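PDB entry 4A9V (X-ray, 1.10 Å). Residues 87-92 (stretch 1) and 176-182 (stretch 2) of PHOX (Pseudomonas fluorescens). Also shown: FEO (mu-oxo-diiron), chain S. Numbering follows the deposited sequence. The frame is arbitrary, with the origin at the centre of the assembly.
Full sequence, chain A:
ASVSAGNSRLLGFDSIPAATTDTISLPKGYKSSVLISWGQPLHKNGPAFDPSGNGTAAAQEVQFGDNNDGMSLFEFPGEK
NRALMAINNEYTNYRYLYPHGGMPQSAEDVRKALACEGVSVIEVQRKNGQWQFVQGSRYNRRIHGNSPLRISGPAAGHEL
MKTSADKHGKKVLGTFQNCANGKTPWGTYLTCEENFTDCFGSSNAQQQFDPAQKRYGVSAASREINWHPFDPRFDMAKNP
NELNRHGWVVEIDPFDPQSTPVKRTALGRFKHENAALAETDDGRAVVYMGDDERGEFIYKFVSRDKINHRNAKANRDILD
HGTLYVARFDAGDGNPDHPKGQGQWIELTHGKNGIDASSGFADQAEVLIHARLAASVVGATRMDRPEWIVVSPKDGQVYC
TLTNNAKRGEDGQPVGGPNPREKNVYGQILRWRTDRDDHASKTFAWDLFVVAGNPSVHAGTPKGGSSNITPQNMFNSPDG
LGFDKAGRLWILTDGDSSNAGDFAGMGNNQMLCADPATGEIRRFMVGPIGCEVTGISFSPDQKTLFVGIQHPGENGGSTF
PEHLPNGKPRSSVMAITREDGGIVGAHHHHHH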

# COMPACT_ATOMS: atom_id res chain seq x y z
N ILE A 87 2.86 -11.07 1.88
CA ILE A 87 1.67 -10.50 1.27
C ILE A 87 0.81 -9.88 2.37
O ILE A 87 0.43 -10.54 3.34
N ASN A 88 0.50 -8.60 2.21
CA ASN A 88 -0.34 -7.90 3.16
C ASN A 88 -1.78 -8.36 3.07
O ASN A 88 -2.28 -8.64 1.98
N ASN A 89 -2.47 -8.28 4.20
CA ASN A 89 -3.90 -8.52 4.30
C ASN A 89 -4.53 -7.30 4.96
O ASN A 89 -4.31 -7.04 6.14
N GLU A 90 -5.21 -6.47 4.17
CA GLU A 90 -5.50 -5.11 4.61
C GLU A 90 -6.71 -5.02 5.54
O GLU A 90 -6.69 -4.29 6.52
N TYR A 91 -7.81 -5.69 5.19
CA TYR A 91 -9.04 -5.58 5.96
C TYR A 91 -9.92 -6.75 5.59
O TYR A 91 -9.45 -7.70 4.95
N THR A 92 -11.16 -6.76 6.06
CA THR A 92 -12.03 -7.89 5.79
C THR A 92 -13.42 -7.41 5.42
O THR A 92 -13.77 -6.25 5.60
N PHE A 176 -2.26 -4.26 11.60
CA PHE A 176 -3.52 -4.43 10.90
C PHE A 176 -3.73 -3.24 9.96
O PHE A 176 -2.92 -2.31 9.95
N GLN A 177 -4.71 -3.34 9.07
CA GLN A 177 -4.91 -2.34 8.03
C GLN A 177 -3.62 -2.15 7.23
O GLN A 177 -3.31 -1.07 6.72
N ASN A 178 -3.01 -3.29 6.93
CA ASN A 178 -1.77 -3.37 6.16
C ASN A 178 -2.02 -3.17 4.68
O ASN A 178 -2.65 -4.01 4.03
N CYS A 179 -1.56 -2.04 4.16
CA CYS A 179 -1.87 -1.58 2.83
C CYS A 179 -0.81 -2.09 1.86
O CYS A 179 -0.93 -3.20 1.34
N ALA A 180 0.28 -1.37 1.69
CA ALA A 180 1.32 -1.85 0.79
C ALA A 180 2.68 -1.92 1.49
O ALA A 180 2.75 -2.14 2.72
N ASN A 181 3.75 -1.97 0.69
CA ASN A 181 4.92 -2.74 1.05
C ASN A 181 6.22 -2.03 0.69
O ASN A 181 6.25 -1.11 -0.13
N GLY A 182 7.31 -2.58 1.22
CA GLY A 182 8.65 -2.34 0.72
C GLY A 182 9.49 -3.59 0.85
O GLY A 182 9.18 -4.47 1.65

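The strongest link between the two stretches runs through a metal. FE1 of the mu-oxo-diiron group is bound by one side chain from each stretch: Glu90 from the first and Cys179 from the second, with Cys179 SG 2.5 Å from FE1. Glu90 is in the extended t, t rotamer, with chi3 at 44°, which carries its carboxylate out to the iron so that OE2 can serve as a ligand. Cys179 also adopts t. A carboxylate oxygen is a hard donor well matched to iron, while the thiolate is softer and its larger sulfur accounts for a longer bond. Waters 2 and 3, one atom from elsewhere in the structure and the bridging oxygen of the group itself also bind FE1, and water 3 also donates a hydrogen bond to the bridging oxygen, with its O 2.7 Å from FEO O. Because both ligands reach the same iron, they are held close to one another: Glu90 OE2 lies 3.4 Å from Cys179 CB.

Next in strength is a pair of direct hydrogen bonds made by Asn88, whose CA-to-CB bond points toward the second stretch. With chi1 in m and chi2 near -7°, its amide faces the backbone of the opposing strand. Asn88 ND2 donates to Cys179 O at 2.9 Å, nearly linear at 171°, and to Ala180 O, also at 2.9 Å but more bent at 138°. Asparagine suits this buried site because its NH2 group has two protons to offer to two neighbouring carbonyls, while OD1 is satisfied elsewhere in the structure. The strands run nearly antiparallel, at 160°, and both of these hydrogen bonds come from the side chain of Asn88.

Water 1 adds an indirect bridge. It accepts a hydrogen bond from Gln177 NE2, 2.8 Å from its O, and lies within hydrogen-bonding distance of Glu90 OE2 (2.9 Å from the water O) and Gln177 O (3.0 Å from the water O). The CB of Gln177 points away overall, but its m, m rotamer brings the end of the side chain nearer, so that its amide can meet the water. A long, flexible polar side chain is well fitted to that path.

Farther out, close packing takes over. Glu90 O receives a CA-H...O contact from Gln177 CA at 3.0 Å, a short approach made possible by the tight meeting of the two backbones here. The carbonyl of Asn178 sits against side-chain carbons of the first stretch: its O is 3.1 Å from Glu90 CB and 3.5 Å from Asn88 CB. Asn178 itself, chi1 m, points sideways and packs its CB 3.9 Å from Asn88 CG. At the margin, Tyr91 takes the p rotamer; its CB comes 3.9 Å from Gln177 OE1, but its ring leads away. Ile87 and Asn89, both m, point away, and the hydrophobic side chain of Ile87 makes no contact across the stretches.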

# COMPACT_ATOMS: atom_id res chain seq x y z
CB ILE A 87 0.86 -11.58 0.53
CG1 ILE A 87 1.69 -12.24 -0.58
CG2 ILE A 87 -0.42 -10.99 -0.03
CD1 ILE A 87 1.28 -13.67 -0.89
CB ASN A 88 -0.32 -6.41 2.88
CG ASN A 88 1.00 -5.76 3.23
OD1 ASN A 88 1.90 -6.37 3.80
ND2 ASN A 88 1.09 -4.48 2.92
CB ASN A 89 -4.13 -9.78 5.14
CG ASN A 89 -3.54 -11.01 4.51
OD1 ASN A 89 -2.64 -11.64 5.06
ND2 ASN A 89 -4.04 -11.36 3.33
CB GLU A 90 -5.68 -4.18 3.42
CG GLU A 90 -5.72 -2.72 3.83
CD GLU A 90 -5.98 -1.77 2.69
OE1 GLU A 90 -6.87 -2.06 1.86
OE2 GLU A 90 -5.34 -0.69 2.66
CB TYR A 91 -9.72 -4.21 5.76
CG TYR A 91 -10.33 -3.96 4.40
CD1 TYR A 91 -9.53 -3.64 3.30
CD2 TYR A 91 -11.70 -3.91 4.22
CE1 TYR A 91 -10.08 -3.31 2.08
CE2 TYR A 91 -12.26 -3.60 3.00
CZ TYR A 91 -11.44 -3.28 1.94
OH TYR A 91 -11.97 -2.98 0.70
CB THR A 92 -12.06 -8.88 6.98
OG1 THR A 92 -12.82 -10.05 6.62
CG2 THR A 92 -12.67 -8.25 8.22
CB PHE A 176 -4.70 -4.63 11.88
CG PHE A 176 -4.80 -3.58 12.96
CD1 PHE A 176 -5.38 -2.35 12.70
CD2 PHE A 176 -4.35 -3.84 14.25
CE1 PHE A 176 -5.45 -1.38 13.68
CE2 PHE A 176 -4.46 -2.88 15.24
CZ PHE A 176 -4.97 -1.64 14.95
CB GLN A 177 -5.47 -1.03 8.60
CG GLN A 177 -6.90 -1.17 9.12
CD GLN A 177 -8.00 -1.20 8.06
OE1 GLN A 177 -9.16 -1.44 8.39
NE2 GLN A 177 -7.69 -0.78 6.85
CB ASN A 178 -1.11 -4.72 6.38
CG ASN A 178 -0.83 -4.97 7.83
OD1 ASN A 178 -1.75 -5.23 8.60
ND2 ASN A 178 0.41 -4.70 8.23
CB CYS A 179 -1.98 -0.06 2.85
SG CYS A 179 -2.41 0.67 1.27
CB ALA A 180 1.33 -1.03 -0.51
CB ASN A 181 4.88 -4.09 0.33
CG ASN A 181 4.92 -3.95 -1.19
OD1 ASN A 181 4.10 -3.24 -1.78
ND2 ASN A 181 5.91 -4.56 -1.81
FE1 FEO S . -4.86 0.79 1.32
FE2 FEO S . -4.40 3.99 0.06
O FEO S . -4.93 2.14 -0.08
O HOH W 1 -5.56 0.31 5.40
O HOH W 2 -5.12 -0.57 -0.33
O HOH W 3 -7.09 1.20 1.23